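Local coordinates for protein novel immune-type receptor 11 (Ictalurus punctatus, PDB 2QTE) that serves as an immune-type receptor of bony fish with a variable-type immunoglobulin ectodomain, in a family implicated in allogeneic recognition, at residues Y45-Y49 / K75-N79. The protein carries 1 engineered substitution. Numbering follows the deposited sequence.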
loop_
_atom_site.group_PDB
_atom_site.type_symbol
_atom_site.label_atom_id
_atom_site.label_comp_id
_atom_site.label_asym_id
_atom_site.label_seq_id
_atom_site.Cartn_x
_atom_site.Cartn_y
_atom_site.Cartn_z
ATOM N N TYR A 45 6.245 4.957 -1.077
ATOM C CA TYR A 45 6.101 6.358 -0.709
ATOM C C TYR A 45 6.530 7.280 -1.851
ATOM O O TYR A 45 7.634 7.159 -2.391
ATOM C CB TYR A 45 6.946 6.643 0.559
ATOM C CG TYR A 45 7.476 8.063 0.696
ATOM C CD1 TYR A 45 6.630 9.122 0.979
ATOM C CD2 TYR A 45 8.835 8.333 0.580
ATOM C CE1 TYR A 45 7.142 10.418 1.103
ATOM C CE2 TYR A 45 9.336 9.602 0.708
ATOM C CZ TYR A 45 8.483 10.639 0.963
ATOM O OH TYR A 45 9.004 11.921 1.086
ATOM N N PHE A 46 5.626 8.196 -2.198
ATOM C CA PHE A 46 5.752 9.048 -3.369
ATOM C C PHE A 46 5.970 10.476 -2.984
ATOM O O PHE A 46 6.888 11.134 -3.484
ATOM C CB PHE A 46 4.492 8.901 -4.256
ATOM C CG PHE A 46 4.561 9.649 -5.537
ATOM C CD1 PHE A 46 5.670 9.538 -6.350
ATOM C CD2 PHE A 46 3.505 10.456 -5.953
ATOM C CE1 PHE A 46 5.742 10.251 -7.555
ATOM C CE2 PHE A 46 3.566 11.165 -7.152
ATOM C CZ PHE A 46 4.670 11.039 -7.956
ATOM N N VAL A 47 5.095 10.984 -2.114
ATOM C CA VAL A 47 5.139 12.385 -1.681
ATOM C C VAL A 47 4.460 12.489 -0.325
ATOM O O VAL A 47 3.438 11.896 -0.136
ATOM C CB VAL A 47 4.502 13.372 -2.735
ATOM C CG1 VAL A 47 3.088 12.985 -3.109
ATOM C CG2 VAL A 47 4.520 14.790 -2.250
ATOM N N ARG A 48 5.063 13.203 0.622
ATOM C CA ARG A 48 4.518 13.314 1.962
ATOM C C ARG A 48 4.114 14.738 2.311
ATOM O O ARG A 48 4.595 15.705 1.728
ATOM C CB ARG A 48 5.465 12.745 3.038
ATOM C CG ARG A 48 6.788 13.437 3.145
ATOM C CD ARG A 48 7.781 12.568 3.951
ATOM N NE ARG A 48 9.154 13.074 3.864
ATOM C CZ ARG A 48 9.717 13.902 4.733
ATOM N NH1 ARG A 48 10.973 14.296 4.545
ATOM N NH2 ARG A 48 9.034 14.332 5.788
ATOM N N TYR A 49 3.204 14.852 3.262
ATOM C CA TYR A 49 2.932 16.147 3.863
ATOM C C TYR A 49 4.206 16.650 4.539
ATOM O O TYR A 49 5.013 15.870 5.057
ATOM C CB TYR A 49 1.785 16.032 4.860
ATOM C CG TYR A 49 1.516 17.318 5.556
ATOM C CD1 TYR A 49 2.314 17.722 6.633
ATOM C CD2 TYR A 49 0.488 18.162 5.121
ATOM C CE1 TYR A 49 2.095 18.931 7.276
ATOM C CE2 TYR A 49 0.233 19.368 5.762
ATOM C CZ TYR A 49 1.050 19.744 6.850
ATOM O OH TYR A 49 0.823 20.940 7.486
ATOM N N LYS A 75 -7.432 19.875 1.948
ATOM C CA LYS A 75 -7.006 19.131 0.761
ATOM C C LYS A 75 -5.603 18.604 0.854
ATOM O O LYS A 75 -4.712 19.260 1.384
ATOM C CB LYS A 75 -7.077 20.034 -0.478
ATOM C CG LYS A 75 -8.469 20.464 -0.869
ATOM C CD LYS A 75 -8.445 21.341 -2.102
ATOM C CE LYS A 75 -9.830 21.830 -2.423
ATOM N NZ LYS A 75 -9.979 22.165 -3.869
ATOM N N PHE A 76 -5.383 17.421 0.308
ATOM C CA PHE A 76 -4.041 16.952 0.143
ATOM C C PHE A 76 -4.039 16.311 -1.238
ATOM O O PHE A 76 -3.865 15.086 -1.381
ATOM C CB PHE A 76 -3.736 15.982 1.275
ATOM C CG PHE A 76 -2.312 15.521 1.335
ATOM C CD1 PHE A 76 -1.278 16.419 1.595
ATOM C CD2 PHE A 76 -1.995 14.176 1.171
ATOM C CE1 PHE A 76 0.031 16.005 1.652
ATOM C CE2 PHE A 76 -0.667 13.763 1.227
ATOM C CZ PHE A 76 0.345 14.664 1.471
ATOM N N ASP A 77 -4.298 17.127 -2.252
ATOM C CA ASP A 77 -4.567 16.572 -3.603
ATOM C C ASP A 77 -3.331 16.590 -4.483
ATOM O O ASP A 77 -2.600 17.555 -4.492
ATOM C CB ASP A 77 -5.674 17.331 -4.300
ATOM C CG ASP A 77 -6.942 17.458 -3.452
ATOM O OD1 ASP A 77 -7.127 16.667 -2.490
ATOM O OD2 ASP A 77 -7.769 18.318 -3.792
ATOM N N LEU A 78 -3.158 15.534 -5.276
ATOM C CA LEU A 78 -1.997 15.382 -6.119
ATOM C C LEU A 78 -2.373 15.817 -7.567
ATOM O O LEU A 78 -3.364 15.353 -8.083
ATOM C CB LEU A 78 -1.599 13.900 -6.042
ATOM C CG LEU A 78 -0.362 13.353 -6.750
ATOM C CD1 LEU A 78 0.896 14.060 -6.301
ATOM C CD2 LEU A 78 -0.300 11.847 -6.457
ATOM N N ASN A 79 -1.616 16.713 -8.201
ATOM C CA ASN A 79 -1.894 17.116 -9.583
ATOM C C ASN A 79 -0.776 16.639 -10.519
ATOM O O ASN A 79 0.364 16.491 -10.096
ATOM C CB ASN A 79 -1.935 18.613 -9.704
ATOM C CG ASN A 79 -2.680 19.272 -8.573
ATOM O OD1 ASN A 79 -3.858 18.994 -8.401
ATOM N ND2 ASN A 79 -2.017 20.139 -7.809
#
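Val47 faces Leu78 and Tyr49 faces Phe76 across the interior of a V-type immunoglobulin beta-sandwich, on strands that belong to different sheets. The axes of 45-49 and 76-79 come within 9.5 Å of each other and run roughly antiparallel at 149°; no hydrogen bond joins them, and the gap is closed by side chains meeting side chains and, at Phe76, backbone. A classic beta bulge sets Phe46 and Val47 together opposite Trp34 of the adjacent strand 32-37, both backbone-bonded to it, and both side chains point to the other sheet, where they reach Leu78. Leu78 CD1 touches both, 4.0 Å from Val47 CG1 and equally near Phe46 CE2, while CD2 sits at the edge of the Phe46 ring. With CG anti to the backbone N (chi1 -177°), Leu78 extends across the interface, its side chain roughly perpendicular to that of Phe46 and sliding past that of Val47 in the opposite sense. Phe76, likewise extended, drives its ring into the opposing backbone: CZ comes within 3.4 Å of Tyr49 N, and the Arg48 carbonyl carbon lies at the ring edge. Beside it, Phe76 CE1 packs 3.7 Å from Tyr49 CB, whose phenol leads away from the contact. Cutting Phe76 back to an alanine is likely to open a gap between the sheets, leaving Tyr49 CB and the Tyr49 backbone N without the ring that packs on them. The Phe76 ring also lies nearly parallel to that of Trp34, whose NE1 bonds to Phe76 O, linking the sheets directly. Phe46 meets Phe58, Phe62 and Phe67 edge-to-face, and Met69 of strand 67-71 packs against both Val47 and Phe76.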